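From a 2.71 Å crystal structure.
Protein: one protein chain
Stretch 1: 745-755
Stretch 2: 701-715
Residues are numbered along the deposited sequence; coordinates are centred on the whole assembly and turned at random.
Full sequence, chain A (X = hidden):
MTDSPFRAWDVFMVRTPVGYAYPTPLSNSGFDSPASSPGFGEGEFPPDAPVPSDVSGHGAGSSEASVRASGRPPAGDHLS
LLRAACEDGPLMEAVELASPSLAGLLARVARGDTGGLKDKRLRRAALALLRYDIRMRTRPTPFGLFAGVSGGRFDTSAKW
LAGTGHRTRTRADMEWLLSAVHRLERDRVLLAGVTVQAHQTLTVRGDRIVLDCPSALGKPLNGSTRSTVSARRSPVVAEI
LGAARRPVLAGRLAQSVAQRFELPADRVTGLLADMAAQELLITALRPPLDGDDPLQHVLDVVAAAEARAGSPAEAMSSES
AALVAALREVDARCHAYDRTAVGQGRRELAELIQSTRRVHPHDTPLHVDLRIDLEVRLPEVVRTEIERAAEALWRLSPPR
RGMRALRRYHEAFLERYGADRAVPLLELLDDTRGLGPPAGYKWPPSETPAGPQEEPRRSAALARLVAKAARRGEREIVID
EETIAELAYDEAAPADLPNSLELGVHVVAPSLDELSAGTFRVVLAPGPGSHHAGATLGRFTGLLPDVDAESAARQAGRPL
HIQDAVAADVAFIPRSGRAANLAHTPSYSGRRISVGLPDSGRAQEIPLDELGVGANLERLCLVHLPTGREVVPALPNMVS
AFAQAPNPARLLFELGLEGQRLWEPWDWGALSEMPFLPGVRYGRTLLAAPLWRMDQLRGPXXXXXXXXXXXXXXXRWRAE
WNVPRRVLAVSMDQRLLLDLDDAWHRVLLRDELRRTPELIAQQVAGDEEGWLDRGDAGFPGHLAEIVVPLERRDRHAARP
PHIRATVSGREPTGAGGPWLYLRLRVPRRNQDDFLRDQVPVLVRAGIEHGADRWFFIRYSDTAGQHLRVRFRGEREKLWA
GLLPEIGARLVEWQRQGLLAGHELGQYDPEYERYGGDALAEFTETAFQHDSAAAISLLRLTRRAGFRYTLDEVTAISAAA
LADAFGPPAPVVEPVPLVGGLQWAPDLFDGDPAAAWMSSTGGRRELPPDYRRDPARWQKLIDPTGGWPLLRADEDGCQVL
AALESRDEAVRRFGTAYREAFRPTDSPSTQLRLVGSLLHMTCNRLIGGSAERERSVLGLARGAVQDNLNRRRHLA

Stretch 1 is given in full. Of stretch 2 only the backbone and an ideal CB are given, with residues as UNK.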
# COMPACT_ATOMS: atom_id res chain seq x y z
N HIS A 745 11.13 -26.95 35.10
CA HIS A 745 10.27 -26.39 34.06
C HIS A 745 10.17 -24.86 34.19
O HIS A 745 10.05 -24.15 33.19
CB HIS A 745 8.87 -27.03 34.06
CG HIS A 745 8.87 -28.48 33.68
ND1 HIS A 745 7.72 -29.15 33.34
CD2 HIS A 745 9.87 -29.39 33.64
CE1 HIS A 745 8.01 -30.41 33.07
NE2 HIS A 745 9.31 -30.59 33.25
N ARG A 746 10.23 -24.36 35.43
CA ARG A 746 10.15 -22.91 35.64
C ARG A 746 11.38 -22.15 35.13
O ARG A 746 11.29 -20.96 34.82
CB ARG A 746 9.90 -22.59 37.12
CG ARG A 746 8.43 -22.48 37.48
CD ARG A 746 8.27 -22.14 38.94
NE ARG A 746 8.89 -23.15 39.78
CZ ARG A 746 9.00 -23.07 41.11
NH1 ARG A 746 8.53 -21.99 41.74
NH2 ARG A 746 9.57 -24.05 41.79
N VAL A 747 12.53 -22.82 35.06
CA VAL A 747 13.73 -22.17 34.53
C VAL A 747 13.81 -22.41 33.05
O VAL A 747 14.39 -21.63 32.32
CB VAL A 747 15.03 -22.66 35.21
CG1 VAL A 747 14.84 -22.83 36.71
CG2 VAL A 747 15.53 -23.95 34.57
N LEU A 748 13.21 -23.50 32.60
CA LEU A 748 13.17 -23.81 31.18
C LEU A 748 12.32 -22.77 30.46
O LEU A 748 12.64 -22.38 29.33
CB LEU A 748 12.62 -25.22 30.96
CG LEU A 748 12.75 -25.72 29.52
CD1 LEU A 748 14.20 -25.96 29.14
CD2 LEU A 748 11.94 -26.99 29.35
N LEU A 749 11.25 -22.34 31.12
CA LEU A 749 10.37 -21.32 30.57
C LEU A 749 11.10 -19.99 30.49
O LEU A 749 10.82 -19.19 29.60
CB LEU A 749 9.10 -21.17 31.41
CG LEU A 749 8.16 -20.01 31.02
CD1 LEU A 749 7.39 -20.35 29.78
CD2 LEU A 749 7.20 -19.64 32.15
N ARG A 750 12.02 -19.75 31.40
CA ARG A 750 12.74 -18.49 31.39
C ARG A 750 13.72 -18.45 30.22
O ARG A 750 13.78 -17.47 29.49
CB ARG A 750 13.48 -18.26 32.71
CG ARG A 750 14.16 -16.90 32.83
CD ARG A 750 14.81 -16.78 34.21
NE ARG A 750 15.50 -15.52 34.44
CZ ARG A 750 16.02 -15.18 35.61
NH1 ARG A 750 15.92 -16.01 36.64
NH2 ARG A 750 16.64 -14.02 35.76
N ASP A 751 14.46 -19.54 30.05
CA ASP A 751 15.43 -19.64 28.97
C ASP A 751 14.72 -19.57 27.63
O ASP A 751 15.18 -18.92 26.69
CB ASP A 751 16.19 -20.96 29.07
CG ASP A 751 17.41 -21.01 28.17
OD1 ASP A 751 18.02 -19.95 27.92
OD2 ASP A 751 17.75 -22.12 27.70
N GLU A 752 13.58 -20.26 27.55
CA GLU A 752 12.81 -20.30 26.31
C GLU A 752 12.24 -18.93 25.95
O GLU A 752 12.08 -18.61 24.78
CB GLU A 752 11.70 -21.35 26.40
CG GLU A 752 10.96 -21.58 25.09
CD GLU A 752 11.81 -22.25 24.02
OE1 GLU A 752 12.62 -23.16 24.34
OE2 GLU A 752 11.68 -21.87 22.84
N LEU A 753 11.90 -18.13 26.97
CA LEU A 753 11.36 -16.80 26.74
C LEU A 753 12.43 -15.78 26.33
O LEU A 753 12.20 -14.95 25.45
CB LEU A 753 10.56 -16.30 27.94
CG LEU A 753 9.86 -14.95 27.75
CD1 LEU A 753 9.15 -14.89 26.40
CD2 LEU A 753 8.87 -14.69 28.87
N ARG A 754 13.59 -15.86 26.96
CA ARG A 754 14.71 -15.01 26.57
C ARG A 754 15.02 -15.30 25.12
O ARG A 754 15.32 -14.40 24.33
CB ARG A 754 15.94 -15.30 27.43
CG ARG A 754 15.76 -15.06 28.93
CD ARG A 754 16.97 -15.54 29.74
NE ARG A 754 18.19 -14.84 29.38
CZ ARG A 754 19.40 -15.11 29.88
NH1 ARG A 754 19.54 -16.07 30.78
NH2 ARG A 754 20.45 -14.41 29.48
N ARG A 755 14.92 -16.58 24.78
CA ARG A 755 15.25 -17.07 23.45
C ARG A 755 14.15 -16.81 22.41
O ARG A 755 14.44 -16.43 21.28
CB ARG A 755 15.58 -18.56 23.53
CG ARG A 755 15.72 -19.25 22.21
CD ARG A 755 15.97 -20.74 22.37
NE ARG A 755 16.00 -21.39 21.07
CZ ARG A 755 14.94 -21.90 20.47
NH1 ARG A 755 13.76 -21.86 21.07
NH2 ARG A 755 15.06 -22.47 19.28
N UNK A 701 12.45 -11.95 33.00
CA UNK A 701 13.37 -12.92 32.42
C UNK A 701 14.61 -12.11 32.07
O UNK A 701 14.55 -10.89 32.05
CB UNK A 701 12.78 -13.64 31.21
N UNK A 702 15.75 -12.78 31.85
CA UNK A 702 17.03 -12.12 31.49
C UNK A 702 17.70 -11.13 32.48
O UNK A 702 18.88 -10.80 32.33
CB UNK A 702 16.79 -11.35 30.19
N UNK A 703 16.96 -10.66 33.49
CA UNK A 703 17.58 -9.91 34.57
C UNK A 703 18.52 -10.87 35.29
O UNK A 703 18.09 -11.91 35.79
CB UNK A 703 16.54 -9.32 35.52
N UNK A 704 19.80 -10.53 35.35
CA UNK A 704 20.74 -11.43 36.01
C UNK A 704 20.45 -11.30 37.50
O UNK A 704 20.96 -10.40 38.17
CB UNK A 704 22.20 -11.10 35.68
N UNK A 705 19.60 -12.20 37.99
CA UNK A 705 19.17 -12.19 39.37
C UNK A 705 18.85 -13.57 39.91
O UNK A 705 19.05 -14.58 39.22
CB UNK A 705 17.94 -11.29 39.52
N UNK A 706 18.32 -13.62 41.15
CA UNK A 706 17.99 -14.87 41.86
C UNK A 706 16.86 -15.68 41.22
O UNK A 706 16.07 -15.13 40.45
CB UNK A 706 17.60 -14.55 43.30
N UNK A 707 16.81 -16.97 41.53
CA UNK A 707 15.78 -17.85 41.00
C UNK A 707 14.39 -17.56 41.57
O UNK A 707 13.38 -17.99 41.01
CB UNK A 707 16.16 -19.31 41.28
N UNK A 708 14.34 -16.85 42.70
CA UNK A 708 13.07 -16.45 43.30
C UNK A 708 12.63 -15.07 42.81
O UNK A 708 11.46 -14.69 42.92
CB UNK A 708 13.18 -16.45 44.83
N UNK A 709 13.58 -14.32 42.26
CA UNK A 709 13.31 -13.00 41.72
C UNK A 709 12.50 -13.18 40.44
O UNK A 709 11.70 -12.32 40.06
CB UNK A 709 14.60 -12.23 41.46
N UNK A 710 12.74 -14.30 39.76
CA UNK A 710 11.95 -14.72 38.60
C UNK A 710 10.65 -15.38 39.04
O UNK A 710 9.56 -14.98 38.61
CB UNK A 710 12.75 -15.68 37.72
N UNK A 711 10.77 -16.38 39.92
CA UNK A 711 9.62 -17.13 40.43
C UNK A 711 8.50 -16.23 40.94
O UNK A 711 7.32 -16.56 40.81
CB UNK A 711 10.07 -18.07 41.55
N UNK A 712 8.86 -15.10 41.54
CA UNK A 712 7.86 -14.15 42.04
C UNK A 712 7.06 -13.52 40.90
O UNK A 712 5.83 -13.48 40.94
CB UNK A 712 8.54 -13.05 42.86
N UNK A 713 7.78 -13.01 39.89
CA UNK A 713 7.14 -12.43 38.72
C UNK A 713 6.23 -13.45 38.04
O UNK A 713 5.18 -13.10 37.50
CB UNK A 713 8.19 -11.92 37.74
N UNK A 714 6.67 -14.70 38.03
CA UNK A 714 5.86 -15.79 37.49
C UNK A 714 4.54 -15.95 38.22
O UNK A 714 3.47 -15.96 37.62
CB UNK A 714 6.64 -17.10 37.55
N UNK A 715 4.65 -16.12 39.54
CA UNK A 715 3.51 -16.30 40.43
C UNK A 715 2.60 -15.09 40.36
O UNK A 715 1.37 -15.20 40.43
CB UNK A 715 3.97 -16.54 41.87

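Stretch 1 is a helix that offers stretch 2 Arg 746, Arg 750 and Arg 754, with Leu 749 and Leu 753 between them. The helix that follows the loop crosses it at 86°, with axes 10.9 Å apart at closest approach.

At position 701 the CB points sideways, its ideal position 3.9 Å from CG of Arg 750 and 4.0 Å from CG of Arg 754. A small apolar residue suits this space between two aliphatic stems. It is Ala 701, whose CB lies 4.0 Å from CG of both arginines.

Position 702 has phi/psi of 63/-15, a left-handed conformation favoured by Gly, Asn and Asp, and its ideal CB is 3.8 Å from NE of Arg 754. A polar or acidic residue would fit. Asp 702 is deposited; its CB approaches NE of Arg 754 to 3.6 Å, with no salt bridge formed.

At 703 the CB points away, leaving the choice wide; its backbone O lies 2.6 Å from NH2 of Arg 750, at an angle too poor for a hydrogen bond. The residue is Asp 703. Position 704 also points away, so any polar residue serves; it is Ser 704. Position 705, at phi/psi -149/-174, is not restricted to glycine, but is Gly 705. Phi of -65 at 706 permits proline, and Pro 706 is found. Positions 707, 708 and 709 have no stretch 1 atom within 5.5 Å of the ideal CB, so small or polar residues serve equally; they are Ala 707, Ala 708 and Asp 709.

Position 710 points toward stretch 1, its ideal CB 3.4 Å from NH1 of Arg 750. The extended Arg 750 side chain offers a flat aliphatic surface, so a large apolar or aromatic residue would suit. Trp 710 (chi1 t) lays its ring against it: CD of Arg 750 sits 3.8 Å from the centroid of the five-membered ring, 12° off the normal, a CH-pi contact. At the ring edge, NE1 donates a hydrogen bond to O of Arg 746 (2.8 Å, 158°).

At 711 the CB points sideways, 4.2 Å from NH1 of Arg 746, which invites an acid or a polar acceptor. Asp 711 forms a salt bridge, OD2 to NH1 of Arg 746 at 2.7 Å; the oxygen lies over the guanidinium face, so attraction is between charges alone.

Positions 712 and 713 are out of reach and undemanding: Ala 712 and Ala 713. Position 714 points toward Leu 749 and the Arg 746 stem, suiting a branched aliphatic or Met. Leu 714 places CD2 3.9 Å from CD2 of Leu 749 and CD1 3.5 Å from CG of Arg 746. Position 715, sideways and unconstrained, is Asp 715.

Stretch 2 701-715: ADDSGPAADWDAALD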
# COMPACT_ATOMS: atom_id res chain seq x y z
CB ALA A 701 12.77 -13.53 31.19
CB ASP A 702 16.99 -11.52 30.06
CG ASP A 702 16.19 -10.21 29.97
OD1 ASP A 702 16.36 -9.31 30.83
OD2 ASP A 702 15.38 -10.09 29.03
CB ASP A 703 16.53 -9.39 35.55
CG ASP A 703 17.14 -8.85 36.84
OD1 ASP A 703 17.59 -7.68 36.83
OD2 ASP A 703 17.16 -9.58 37.85
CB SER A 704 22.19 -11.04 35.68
OG SER A 704 23.12 -12.01 36.15
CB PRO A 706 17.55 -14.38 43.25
CG PRO A 706 18.11 -12.99 43.38
CD PRO A 706 18.12 -12.43 41.99
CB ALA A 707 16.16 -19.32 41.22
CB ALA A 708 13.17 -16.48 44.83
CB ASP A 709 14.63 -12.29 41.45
CG ASP A 709 14.55 -10.80 41.67
OD1 ASP A 709 13.56 -10.34 42.27
OD2 ASP A 709 15.50 -10.09 41.27
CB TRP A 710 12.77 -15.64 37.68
CG TRP A 710 12.00 -16.48 36.65
CD1 TRP A 710 11.91 -17.85 36.61
CD2 TRP A 710 11.22 -16.01 35.54
NE1 TRP A 710 11.15 -18.25 35.54
CE2 TRP A 710 10.71 -17.14 34.87
CE3 TRP A 710 10.92 -14.74 35.04
CZ2 TRP A 710 9.90 -17.04 33.75
CZ3 TRP A 710 10.12 -14.64 33.92
CH2 TRP A 710 9.61 -15.78 33.29
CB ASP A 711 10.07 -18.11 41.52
CG ASP A 711 10.70 -19.38 40.96
OD1 ASP A 711 11.17 -19.36 39.81
OD2 ASP A 711 10.75 -20.41 41.68
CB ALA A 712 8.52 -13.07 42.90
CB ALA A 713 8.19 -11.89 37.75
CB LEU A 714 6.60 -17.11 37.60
CG LEU A 714 6.97 -17.80 36.30
CD1 LEU A 714 7.58 -19.15 36.65
CD2 LEU A 714 5.76 -17.93 35.39
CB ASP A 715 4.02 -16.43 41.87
CG ASP A 715 4.64 -17.79 42.15
OD1 ASP A 715 4.15 -18.81 41.61
OD2 ASP A 715 5.63 -17.83 42.91
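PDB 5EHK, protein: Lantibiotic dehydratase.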